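Inositol monophosphatase family protein (Staphylococcus aureus, PDB 5I3S) probably hydrolyses inositol monophosphate or a related small sugar phosphate, as other members of the inositol monophosphatase family do. Local coordinates at residues 72-77 with 231-236; 152-157 with 166-171; 172-177 with 252-257; 185-190 with 197-202; 238-241 with 246-249. All blocks are in the same frame, centred on the assembly; numbering follows the deposited sequence.

Contact 1 of 5, residues 72-77 with 231-236; sequences IDTSKG and LTISGP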
# COMPACT_ATOMS: atom_id res chain seq x y z
N ILE A 72 -33.23 -7.08 4.21
CA ILE A 72 -32.89 -7.52 5.55
C ILE A 72 -32.95 -6.25 6.40
O ILE A 72 -32.34 -5.26 6.03
CB ILE A 72 -31.45 -8.10 5.56
CG1 ILE A 72 -31.33 -9.37 4.64
CG2 ILE A 72 -31.01 -8.37 7.00
CD1 ILE A 72 -30.30 -9.34 3.48
N ASP A 73 -33.70 -6.26 7.50
CA ASP A 73 -33.76 -5.11 8.43
C ASP A 73 -32.70 -5.31 9.54
O ASP A 73 -32.92 -6.03 10.51
CB ASP A 73 -35.17 -4.93 9.01
CG ASP A 73 -35.20 -3.96 10.17
OD1 ASP A 73 -36.20 -3.95 10.93
OD2 ASP A 73 -34.22 -3.22 10.35
N THR A 74 -31.59 -4.57 9.40
CA THR A 74 -30.39 -4.77 10.16
C THR A 74 -30.52 -4.24 11.60
O THR A 74 -29.62 -4.44 12.42
CB THR A 74 -29.17 -4.10 9.43
OG1 THR A 74 -29.38 -2.69 9.21
CG2 THR A 74 -28.91 -4.75 8.09
N SER A 75 -31.63 -3.57 11.93
CA SER A 75 -31.98 -3.25 13.32
C SER A 75 -32.62 -4.41 14.16
O SER A 75 -32.65 -4.32 15.36
CB SER A 75 -32.89 -2.02 13.34
OG SER A 75 -34.19 -2.29 12.79
N LYS A 76 -33.14 -5.48 13.56
CA LYS A 76 -33.82 -6.56 14.33
C LYS A 76 -33.00 -7.88 14.40
O LYS A 76 -32.64 -8.48 13.35
CB LYS A 76 -35.19 -6.86 13.74
CG LYS A 76 -36.11 -5.65 13.73
N GLY A 77 -32.72 -8.32 15.64
CA GLY A 77 -32.09 -9.62 15.88
C GLY A 77 -30.60 -9.61 15.61
O GLY A 77 -29.94 -8.57 15.67
N LEU A 231 -21.95 6.10 10.57
CA LEU A 231 -22.05 4.92 9.72
C LEU A 231 -22.91 3.89 10.36
O LEU A 231 -22.86 3.69 11.54
CB LEU A 231 -20.69 4.27 9.47
CG LEU A 231 -19.70 5.20 8.80
CD1 LEU A 231 -18.33 4.54 8.73
CD2 LEU A 231 -20.19 5.61 7.43
N THR A 232 -23.70 3.22 9.55
CA THR A 232 -24.57 2.18 10.02
C THR A 232 -24.51 1.10 8.97
O THR A 232 -24.04 1.35 7.86
CB THR A 232 -26.04 2.65 10.20
OG1 THR A 232 -26.60 3.06 8.94
CG2 THR A 232 -26.13 3.83 11.18
N ILE A 233 -25.01 -0.08 9.31
CA ILE A 233 -25.01 -1.22 8.39
C ILE A 233 -26.27 -1.32 7.54
O ILE A 233 -26.45 -2.27 6.80
CB ILE A 233 -24.68 -2.55 9.11
CG1 ILE A 233 -25.66 -2.83 10.26
CG2 ILE A 233 -23.25 -2.48 9.64
CD1 ILE A 233 -25.77 -4.31 10.55
N SER A 234 -27.12 -0.29 7.58
CA SER A 234 -28.37 -0.30 6.85
C SER A 234 -28.17 0.08 5.39
O SER A 234 -29.04 -0.19 4.57
CB SER A 234 -29.38 0.67 7.52
OG SER A 234 -28.85 1.99 7.57
N GLY A 235 -27.08 0.76 5.07
CA GLY A 235 -26.77 1.04 3.68
C GLY A 235 -25.32 1.36 3.33
O GLY A 235 -24.48 1.64 4.19
N PRO A 236 -25.00 1.34 2.03
CA PRO A 236 -23.68 1.83 1.63
C PRO A 236 -23.50 3.32 2.03
O PRO A 236 -24.50 4.01 2.26
CB PRO A 236 -23.71 1.69 0.10
CG PRO A 236 -25.19 1.74 -0.27
CD PRO A 236 -25.85 1.01 0.86

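Contact 2 of 5, residues 152-157 with 166-171; sequences IGINPN and EIFKEI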
# COMPACT_ATOMS: atom_id res chain seq x y z
N ILE A 152 -2.33 9.68 5.00
CA ILE A 152 -3.70 9.33 4.76
C ILE A 152 -3.83 8.34 3.65
O ILE A 152 -3.01 8.29 2.75
CB ILE A 152 -4.55 10.56 4.35
CG1 ILE A 152 -4.16 11.10 2.97
CG2 ILE A 152 -4.37 11.67 5.40
CD1 ILE A 152 -4.99 12.28 2.55
N GLY A 153 -4.90 7.57 3.74
CA GLY A 153 -5.24 6.60 2.76
C GLY A 153 -6.30 7.16 1.84
O GLY A 153 -7.36 7.59 2.33
N ILE A 154 -6.04 7.14 0.53
CA ILE A 154 -7.01 7.56 -0.45
C ILE A 154 -6.60 7.06 -1.82
O ILE A 154 -5.45 7.25 -2.22
CB ILE A 154 -7.17 9.11 -0.46
CG1 ILE A 154 -8.27 9.53 -1.44
CG2 ILE A 154 -5.88 9.84 -0.82
CD1 ILE A 154 -8.56 11.03 -1.34
N ASN A 155 -7.50 6.41 -2.54
CA ASN A 155 -7.13 5.87 -3.88
C ASN A 155 -6.89 7.04 -4.83
O ASN A 155 -7.68 7.97 -4.85
CB ASN A 155 -8.16 4.90 -4.43
CG ASN A 155 -7.64 4.02 -5.57
OD1 ASN A 155 -7.64 2.79 -5.49
ND2 ASN A 155 -7.33 4.62 -6.63
N PRO A 156 -5.77 7.04 -5.56
CA PRO A 156 -5.56 8.08 -6.58
C PRO A 156 -6.74 8.34 -7.56
O PRO A 156 -6.93 9.46 -8.02
CB PRO A 156 -4.36 7.54 -7.37
CG PRO A 156 -3.56 6.76 -6.35
CD PRO A 156 -4.60 6.15 -5.43
N ASN A 157 -7.45 7.31 -7.97
CA ASN A 157 -8.66 7.49 -8.82
C ASN A 157 -9.70 8.53 -8.38
O ASN A 157 -10.42 9.06 -9.22
CB ASN A 157 -9.39 6.16 -9.03
CG ASN A 157 -8.70 5.28 -10.04
OD1 ASN A 157 -8.83 5.52 -11.24
ND2 ASN A 157 -7.96 4.28 -9.58
N GLU A 166 -11.53 17.96 -6.68
CA GLU A 166 -11.09 19.27 -6.19
C GLU A 166 -11.13 19.31 -4.68
O GLU A 166 -10.20 19.80 -4.03
CB GLU A 166 -11.91 20.43 -6.77
CG GLU A 166 -11.38 21.02 -8.07
CD GLU A 166 -9.96 21.59 -7.94
OE1 GLU A 166 -9.02 21.02 -8.54
OE2 GLU A 166 -9.78 22.60 -7.22
N ILE A 167 -12.19 18.74 -4.13
CA ILE A 167 -12.38 18.64 -2.69
C ILE A 167 -11.32 17.77 -2.03
O ILE A 167 -10.68 18.23 -1.09
CB ILE A 167 -13.80 18.15 -2.39
CG1 ILE A 167 -14.81 19.20 -2.91
CG2 ILE A 167 -13.97 17.91 -0.91
CD1 ILE A 167 -16.22 18.66 -3.07
N PHE A 168 -11.05 16.57 -2.54
CA PHE A 168 -9.95 15.78 -1.95
C PHE A 168 -8.52 16.35 -2.18
O PHE A 168 -7.59 16.04 -1.41
CB PHE A 168 -10.00 14.29 -2.36
CG PHE A 168 -11.09 13.45 -1.69
CD1 PHE A 168 -11.30 13.49 -0.32
CD2 PHE A 168 -11.80 12.50 -2.44
CE1 PHE A 168 -12.25 12.65 0.28
CE2 PHE A 168 -12.76 11.68 -1.84
CZ PHE A 168 -12.99 11.77 -0.49
N LYS A 169 -8.34 17.21 -3.20
CA LYS A 169 -7.00 17.76 -3.51
C LYS A 169 -6.39 18.54 -2.38
O LYS A 169 -5.21 18.40 -2.12
CB LYS A 169 -7.00 18.64 -4.77
CG LYS A 169 -6.30 18.00 -5.98
CD LYS A 169 -7.24 17.30 -6.96
CE LYS A 169 -6.66 17.22 -8.35
NZ LYS A 169 -6.93 18.49 -9.07
N GLU A 170 -7.19 19.37 -1.71
CA GLU A 170 -6.70 20.20 -0.61
C GLU A 170 -6.26 19.31 0.56
O GLU A 170 -5.19 19.50 1.11
CB GLU A 170 -7.74 21.29 -0.22
CG GLU A 170 -7.68 22.57 -1.10
N ILE A 171 -7.02 18.28 0.88
CA ILE A 171 -6.66 17.47 2.00
C ILE A 171 -5.38 16.65 1.67
O ILE A 171 -4.52 16.47 2.53
CB ILE A 171 -7.83 16.67 2.63
CG1 ILE A 171 -7.62 15.20 2.59
CG2 ILE A 171 -9.22 17.03 2.11
CD1 ILE A 171 -6.95 14.74 3.86

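Contact 3 of 5, residues 172-177 with 252-257; sequences VNDSRS and NDYLEP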
# COMPACT_ATOMS: atom_id res chain seq x y z
N VAL A 172 -5.21 16.23 0.42
CA VAL A 172 -4.00 15.58 0.01
C VAL A 172 -2.80 16.56 0.07
O VAL A 172 -1.70 16.22 0.51
CB VAL A 172 -4.14 15.01 -1.40
CG1 VAL A 172 -2.82 14.44 -1.88
CG2 VAL A 172 -5.18 13.91 -1.39
N ASN A 173 -3.07 17.79 -0.35
CA ASN A 173 -2.07 18.81 -0.36
C ASN A 173 -1.55 19.13 1.03
O ASN A 173 -0.35 19.33 1.19
CB ASN A 173 -2.58 20.08 -1.01
CG ASN A 173 -1.87 20.35 -2.29
OD1 ASN A 173 -2.30 19.87 -3.37
ND2 ASN A 173 -0.71 21.06 -2.19
N ASP A 174 -2.43 19.18 2.01
CA ASP A 174 -1.96 19.52 3.34
C ASP A 174 -1.35 18.33 4.04
O ASP A 174 -0.39 18.51 4.78
CB ASP A 174 -3.05 20.24 4.13
CG ASP A 174 -3.34 21.64 3.53
OD1 ASP A 174 -2.38 22.44 3.29
OD2 ASP A 174 -4.51 21.95 3.24
N SER A 175 -1.84 17.12 3.78
CA SER A 175 -1.23 15.95 4.43
C SER A 175 0.25 15.83 4.05
O SER A 175 0.74 16.43 3.06
CB SER A 175 -1.98 14.66 4.13
OG SER A 175 -2.39 14.61 2.79
N ARG A 176 0.97 15.14 4.89
CA ARG A 176 2.39 14.93 4.70
C ARG A 176 2.61 14.00 3.53
O ARG A 176 3.52 14.24 2.71
CB ARG A 176 2.99 14.31 5.96
CG ARG A 176 4.49 14.31 6.00
CD ARG A 176 5.09 15.71 6.16
NE ARG A 176 6.54 15.61 6.23
CZ ARG A 176 7.35 15.39 5.17
NH1 ARG A 176 6.87 15.27 3.92
NH2 ARG A 176 8.67 15.30 5.38
N SER A 177 1.83 12.92 3.48
CA SER A 177 1.78 12.10 2.27
C SER A 177 0.52 11.23 2.20
O SER A 177 -0.35 11.28 3.09
CB SER A 177 3.04 11.21 2.13
OG SER A 177 3.03 10.54 0.86
N ASN A 252 -14.02 19.35 9.67
CA ASN A 252 -14.36 20.77 10.04
C ASN A 252 -13.76 21.84 9.12
O ASN A 252 -14.42 22.77 8.71
N ASP A 253 -12.52 21.64 8.75
CA ASP A 253 -11.76 22.63 8.01
C ASP A 253 -11.69 22.29 6.49
O ASP A 253 -11.59 23.17 5.67
CB ASP A 253 -10.41 22.64 8.75
CG ASP A 253 -9.43 23.57 8.21
OD1 ASP A 253 -9.50 24.01 7.07
OD2 ASP A 253 -8.47 23.84 8.97
N TYR A 254 -11.80 21.02 6.09
CA TYR A 254 -11.60 20.69 4.63
C TYR A 254 -12.82 20.20 3.85
O TYR A 254 -12.89 20.47 2.67
CB TYR A 254 -10.43 19.73 4.44
CG TYR A 254 -9.16 20.40 4.85
CD1 TYR A 254 -8.51 21.28 3.99
CD2 TYR A 254 -8.62 20.22 6.12
CE1 TYR A 254 -7.36 21.94 4.39
CE2 TYR A 254 -7.46 20.84 6.50
CZ TYR A 254 -6.84 21.69 5.64
OH TYR A 254 -5.73 22.33 6.04
N LEU A 255 -13.74 19.48 4.48
CA LEU A 255 -14.93 19.01 3.81
C LEU A 255 -16.12 19.94 4.03
O LEU A 255 -16.92 20.11 3.12
CB LEU A 255 -15.28 17.61 4.30
CG LEU A 255 -14.20 16.51 4.17
CD1 LEU A 255 -14.86 15.18 4.57
CD2 LEU A 255 -13.55 16.47 2.79
N GLU A 256 -16.24 20.50 5.24
CA GLU A 256 -17.27 21.48 5.63
C GLU A 256 -17.44 22.63 4.64
O GLU A 256 -18.54 22.88 4.19
CB GLU A 256 -16.99 22.09 7.02
CG GLU A 256 -18.17 22.08 7.98
CD GLU A 256 -19.42 22.57 7.34
OE1 GLU A 256 -19.43 23.75 6.92
OE2 GLU A 256 -20.35 21.75 7.23
N PRO A 257 -16.33 23.29 4.25
CA PRO A 257 -16.50 24.37 3.28
C PRO A 257 -17.03 23.91 1.93
O PRO A 257 -17.36 24.73 1.08
CB PRO A 257 -15.07 24.93 3.14
CG PRO A 257 -14.35 24.49 4.38
CD PRO A 257 -14.92 23.13 4.65

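Contact 4 of 5, residues 185-190 with 197-202; sequences ALEIVS and EAYMTP. With PO4 (phosphate ion), chain E.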
# COMPACT_ATOMS: atom_id res chain seq x y z
N ALA A 185 -11.24 -2.83 4.27
CA ALA A 185 -11.23 -3.38 5.63
C ALA A 185 -9.85 -3.32 6.27
O ALA A 185 -9.71 -2.96 7.48
CB ALA A 185 -11.74 -4.81 5.60
N LEU A 186 -8.82 -3.67 5.47
CA LEU A 186 -7.41 -3.53 5.91
C LEU A 186 -6.96 -2.07 6.05
O LEU A 186 -6.14 -1.75 6.89
CB LEU A 186 -6.45 -4.34 5.04
CG LEU A 186 -6.63 -5.85 5.28
CD1 LEU A 186 -5.98 -6.67 4.15
CD2 LEU A 186 -6.10 -6.26 6.66
N GLU A 187 -7.50 -1.16 5.24
CA GLU A 187 -7.19 0.28 5.41
C GLU A 187 -7.78 0.87 6.71
O GLU A 187 -7.16 1.71 7.36
CB GLU A 187 -7.58 1.09 4.17
CG GLU A 187 -6.56 0.89 3.04
CD GLU A 187 -7.15 1.00 1.65
OE1 GLU A 187 -8.27 0.48 1.36
OE2 GLU A 187 -6.48 1.62 0.82
N ILE A 188 -8.98 0.44 7.07
CA ILE A 188 -9.63 0.88 8.30
C ILE A 188 -8.85 0.27 9.49
O ILE A 188 -8.58 0.94 10.45
CB ILE A 188 -11.12 0.42 8.28
CG1 ILE A 188 -11.91 1.17 7.23
CG2 ILE A 188 -11.80 0.54 9.65
CD1 ILE A 188 -13.30 0.57 7.00
N VAL A 189 -8.46 -0.99 9.41
CA VAL A 189 -7.52 -1.54 10.40
C VAL A 189 -6.15 -0.80 10.45
O VAL A 189 -5.62 -0.61 11.54
CB VAL A 189 -7.29 -3.04 10.18
CG1 VAL A 189 -6.07 -3.55 10.94
CG2 VAL A 189 -8.53 -3.79 10.59
N SER A 190 -5.59 -0.37 9.31
CA SER A 190 -4.39 0.47 9.33
C SER A 190 -4.61 1.74 10.13
O SER A 190 -3.67 2.26 10.75
CB SER A 190 -3.95 0.87 7.94
OG SER A 190 -3.61 -0.24 7.18
N GLU A 197 -3.10 7.65 9.62
CA GLU A 197 -3.81 8.53 10.52
C GLU A 197 -5.20 8.74 10.04
O GLU A 197 -6.08 8.96 10.86
CB GLU A 197 -3.11 9.89 10.72
CG GLU A 197 -1.91 9.88 11.67
CD GLU A 197 -0.59 9.41 11.07
OE1 GLU A 197 -0.47 9.16 9.85
OE2 GLU A 197 0.37 9.31 11.84
N ALA A 198 -5.43 8.65 8.74
CA ALA A 198 -6.79 8.61 8.24
C ALA A 198 -6.91 7.90 6.89
O ALA A 198 -5.93 7.75 6.16
CB ALA A 198 -7.35 10.01 8.12
N TYR A 199 -8.14 7.53 6.57
CA TYR A 199 -8.53 6.86 5.36
C TYR A 199 -9.90 7.43 4.92
O TYR A 199 -10.79 7.70 5.74
CB TYR A 199 -8.64 5.35 5.61
CG TYR A 199 -9.28 4.61 4.47
CD1 TYR A 199 -8.67 4.59 3.21
CD2 TYR A 199 -10.47 3.91 4.64
CE1 TYR A 199 -9.24 3.91 2.14
CE2 TYR A 199 -11.08 3.24 3.58
CZ TYR A 199 -10.43 3.22 2.32
OH TYR A 199 -11.03 2.60 1.23
N MET A 200 -10.11 7.53 3.60
CA MET A 200 -11.35 8.02 3.09
C MET A 200 -11.64 7.42 1.71
O MET A 200 -10.71 7.02 0.93
CB MET A 200 -11.35 9.58 3.09
CG MET A 200 -10.27 10.18 2.19
SD MET A 200 -9.56 11.75 2.73
CE MET A 200 -8.55 11.20 4.08
N THR A 201 -12.93 7.34 1.41
CA THR A 201 -13.42 6.93 0.10
C THR A 201 -14.84 7.43 -0.01
O THR A 201 -15.54 7.49 1.00
CB THR A 201 -13.38 5.39 -0.13
OG1 THR A 201 -14.08 5.05 -1.34
CG2 THR A 201 -14.04 4.61 1.03
N PRO A 202 -15.29 7.76 -1.23
CA PRO A 202 -16.69 8.18 -1.44
C PRO A 202 -17.70 7.07 -1.37
O PRO A 202 -18.88 7.38 -1.30
CB PRO A 202 -16.69 8.72 -2.87
CG PRO A 202 -15.44 8.10 -3.51
CD PRO A 202 -14.45 7.99 -2.42
P PO4 E . -8.94 1.84 -1.77
O1 PO4 E . -8.98 0.52 -1.01
O2 PO4 E . -9.23 1.62 -3.21
O3 PO4 E . -7.54 2.39 -1.56
O4 PO4 E . -9.93 2.78 -1.13

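Contact 5 of 5, residues 238-241 with 246-249; sequences SILV and LHQE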
# COMPACT_ATOMS: atom_id res chain seq x y z
N SER A 238 -20.35 6.93 1.99
CA SER A 238 -19.00 7.45 1.98
C SER A 238 -18.39 7.22 3.37
O SER A 238 -19.09 6.78 4.34
CB SER A 238 -19.00 8.92 1.53
OG SER A 238 -19.46 9.79 2.53
N ILE A 239 -17.10 7.49 3.49
CA ILE A 239 -16.30 7.01 4.64
C ILE A 239 -15.17 7.99 4.90
O ILE A 239 -14.42 8.33 3.99
CB ILE A 239 -15.62 5.64 4.34
CG1 ILE A 239 -16.62 4.57 4.02
CG2 ILE A 239 -14.75 5.16 5.54
CD1 ILE A 239 -17.43 4.06 5.21
N LEU A 240 -15.09 8.47 6.13
CA LEU A 240 -13.89 9.14 6.68
C LEU A 240 -13.62 8.56 8.07
O LEU A 240 -14.49 8.58 8.93
CB LEU A 240 -14.13 10.64 6.78
CG LEU A 240 -13.07 11.47 7.49
CD1 LEU A 240 -11.84 11.47 6.61
CD2 LEU A 240 -13.49 12.90 7.86
N VAL A 241 -12.43 8.02 8.28
CA VAL A 241 -12.01 7.43 9.55
C VAL A 241 -10.62 7.93 9.88
O VAL A 241 -9.81 8.25 8.99
CB VAL A 241 -12.03 5.90 9.57
CG1 VAL A 241 -13.42 5.37 9.27
CG2 VAL A 241 -11.03 5.28 8.63
N LEU A 246 -7.66 14.40 13.93
CA LEU A 246 -7.61 14.84 12.60
C LEU A 246 -8.81 14.44 11.77
O LEU A 246 -9.01 15.00 10.69
CB LEU A 246 -6.33 14.45 12.01
CG LEU A 246 -6.46 13.52 10.89
CD1 LEU A 246 -5.23 13.86 10.07
CD2 LEU A 246 -6.62 12.14 11.53
N HIS A 247 -9.59 13.50 12.28
CA HIS A 247 -10.94 13.38 11.80
C HIS A 247 -11.67 14.73 11.91
O HIS A 247 -12.23 15.19 10.92
CB HIS A 247 -11.70 12.32 12.56
CG HIS A 247 -13.05 12.05 12.00
ND1 HIS A 247 -14.12 12.90 12.21
CD2 HIS A 247 -13.50 11.05 11.22
CE1 HIS A 247 -15.19 12.41 11.61
NE2 HIS A 247 -14.84 11.30 11.00
N GLN A 248 -11.63 15.37 13.07
CA GLN A 248 -12.32 16.67 13.25
C GLN A 248 -11.72 17.80 12.39
O GLN A 248 -12.48 18.58 11.86
CB GLN A 248 -12.54 17.06 14.77
CG GLN A 248 -11.35 17.50 15.64
CD GLN A 248 -11.52 17.27 17.17
OE1 GLN A 248 -10.55 17.38 17.96
NE2 GLN A 248 -12.73 16.91 17.58
N GLU A 249 -10.40 17.84 12.20
CA GLU A 249 -9.76 18.80 11.25
C GLU A 249 -10.14 18.56 9.77
O GLU A 249 -10.40 19.51 9.02
CB GLU A 249 -8.23 18.76 11.40
CG GLU A 249 -7.41 19.76 10.57
CD GLU A 249 -5.93 19.55 10.72
OE1 GLU A 249 -5.49 18.61 11.45
OE2 GLU A 249 -5.17 20.29 10.03

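Contact 1 of 5, residues 72-77 with 231-236
Thr74 and Ile233 make most of this small contact, and they do it by apolar packing. CB of Thr74 rests 3.6 Å from CD1 of Ile233, while the methyl CG2 of Thr74 touches the same CD1 and the backbone O of Ile233. Ile233 carries CG1 between its own N and carbonyl carbon (chi1 57°) and then runs on extended, which brings CD1 up to the threonine although the side chain sets off in another direction. Further in, Ile233 also packs on Ala210 of helix 206-218, and Thr74 touches Leu63 of strand 61-64. The contact thus joins two loops of the sugar phosphatase fold: 72-77 leads into strand 78-83 of the seven-stranded sheet, and 231-236 leads into strand 237-242 of the five-stranded one.

Of polar atoms, Thr74 OG1 comes to the other loop, yet what it meets is carbon, with CA of Ser234 at 3.5 Å. Hydrogen bonds act within each loop. Thr74 is the second residue of a type I turn closed by Lys76 N to Asp73 O. OD2 of Asp73 takes two donors: Ser75 OG at 2.6 Å, on the syn side, and Ser75 N at 3.1 Å, well above the carboxylate plane, which makes an Asx turn. In the other loop, Thr232 OG1 and Ser234 OG are hydrogen-bonded at 2.8 Å.

Contact 2 of 5, residues 152-157 with 166-171
The backbone O of Ile171, the residue that faces Ile152, accepts a hydrogen bond from Ser175 OG in the turn that follows the helix. The same hydroxyl packs against CD1 of Ile152, so this polar group sits right beside an otherwise apolar interface. Across the two segments the contact is all hydrocarbon. CD1 of Ile152 approaches CD1 of Ile171 to 3.4 Å, closer than methyls normally come. Both torsions of Ile171 are far from staggered (chi1 120°), which makes the exact placing of that methyl doubtful.

The second pair is a CH-pi contact. Ile154 has CG1 anti to its N (chi1 -176°) and is extended beyond it, carrying CD1 over one face of the Phe168 ring. CD1 of Ile154 lies 3.8 Å from the centroid of the Phe168 ring and is displaced toward CG. These two pairs seat helix 164-174 on strand 151-153 and the residue just after it, the first two elements of a beta-alpha-beta unit that strand 177-179 completes alongside in the sheet. Met200 of strand 198-201 touches all four of the packed side chains. Ile171 is also covered by Ile250 and Tyr254 of helix 244-255. Beyond the strand, the loop reaches the dimer interface, where Pro156 packs on Pro156 of the second subunit and Asn157 on its Val172.

Contact 3 of 5, residues 172-177 with 252-257
The C-terminal ends of helices 164-174 and 244-255, two helices packed side by side on the five-stranded sheet, are bridged at the protein surface by Asp174 and Tyr254. Asp174 is the last helical residue of its segment, with Ser175 the first to depart from helical angles. OD2 of Asp174 lies 3.1 Å from both CE1 and OH of Tyr254. Its approach to the ring is oblique, at the phenol end. The carboxylate and ring planes are turned 47° from each other. Tyr254 keeps CG beside its backbone N (chi1 -65°), which sends the ring across the gap to the neighbouring helix. There it packs on Ile171 and on Leu147, the buried side of an otherwise exposed contact.

Another acid is close by: OD1 of Asp253 stands 3.7 Å above the plane of the Tyr254 ring, over its centre. In the same segment as Asp174, Val172 and Arg176 pack on Asn157 and Leu89 of the second subunit. With the OD1 of Asp253 and OD2 of Asp174 6.6 Å apart, the phenol lies in a field of two like charges, which would probably disfavour its ionisation; a carboxylate at a helix C-terminus is likewise probably at some electrostatic cost.

Contact 4 of 5, residues 185-190 with 197-202
Glu187 and Tyr199 both reach a bound phosphate, and the striking point is how near the carboxylate comes: OE1 of Glu187 is 2.5 Å from phosphate O1, and OE2 is 2.7 Å from O3. The phenol gives a clear bond, Tyr199 OH to phosphate O4 at 2.6 Å, with O4 in the plane of the ring at its edge.

Beneath these polar ends, CB of Glu187 sits squarely over the centre of the Tyr199 ring, 3.7 Å from the centroid and 8° off its normal, a CH-pi contact. CG1 of Ile188 adds a looser touch, 4.0 Å from CD2 of Tyr199. The tyrosine has CG anti to its N (chi1 169°), which brings its ring under CB of Glu187. The phosphate probably came from the crystallisation liquor. It is held where helix 184-193 faces strand 198-201, in a contact centred about 7 Å from the chain's centre, consistent with a substrate-binding cleft as in relatives.

OE2 of Glu187 also accepts from the backbone N of Tyr181, which fixes the carboxylate's rotation. Helix and strand thus present different chemistry to one anion: the hydroxyl donates to O4, while the carboxylate oxygens come so close to O1 and O3 that an acid proton is probably shared with the phosphate.

Contact 5 of 5, residues 238-241 with 246-249
Just ahead of His247, the residue that meets Leu240, Leu246 starts the helical segment; its backbone N bonds to OD1 of Asn243, and its side chain leans onto Ala198 and Leu147. His247 then carries the contact. With CG anti to its N (chi1 -173°), the imidazole reaches back to the strand, and CD2 of Leu240 comes over one face of it, 3.9 Å from the ring centroid and 18° off the normal. This CH-pi contact is displaced toward the NE2-CD2 side, where CD2 of Leu240 is 3.8 Å from NE2 of His247. Leu240 O lies in the ring plane at its edge, 3.5 Å from CD2 of His247. The same edge faces Val241, whose CA is 4.3 Å from CD2 of His247.

Strand 237-242 here turns directly into helix 244-255, which folds back over the five-stranded sheet. Leu240 points to this helix and also packs on Met200, whereas Val241 points to the other face, against Leu216 of helix 206-218; the sheet is therefore sandwiched between helices. NE2 of His247 has its hydrogen bond with Ser224 OG of edge strand 222-224, which fixes the rotation of the ring. Glu249, two residues on from His247, binds the backbone N of Leu147 through OE1.

Contacts 2, 4 and 5 are buried and all lie on the five-stranded sheet, where strand 198-201 of contact 4 runs between the strands of contacts 2 and 5. All three put a carbon over a ring face. Contacts 2 and 5 pack a helix on the sheet, mainly through hydrocarbon, though the ring of contact 5 is an imidazole with a polar partner; contact 4 alone of them adds the bound phosphate. Contact 3 is at the surface: it shares helix 164-174 with contact 2 and helix 244-255 with contact 5, and trades hydrocarbon for a carboxylate and a phenol. Contact 1, partly buried, stands about 28 Å from contact 2 between centres, yet its Leu231 packs on the strand of contact 5.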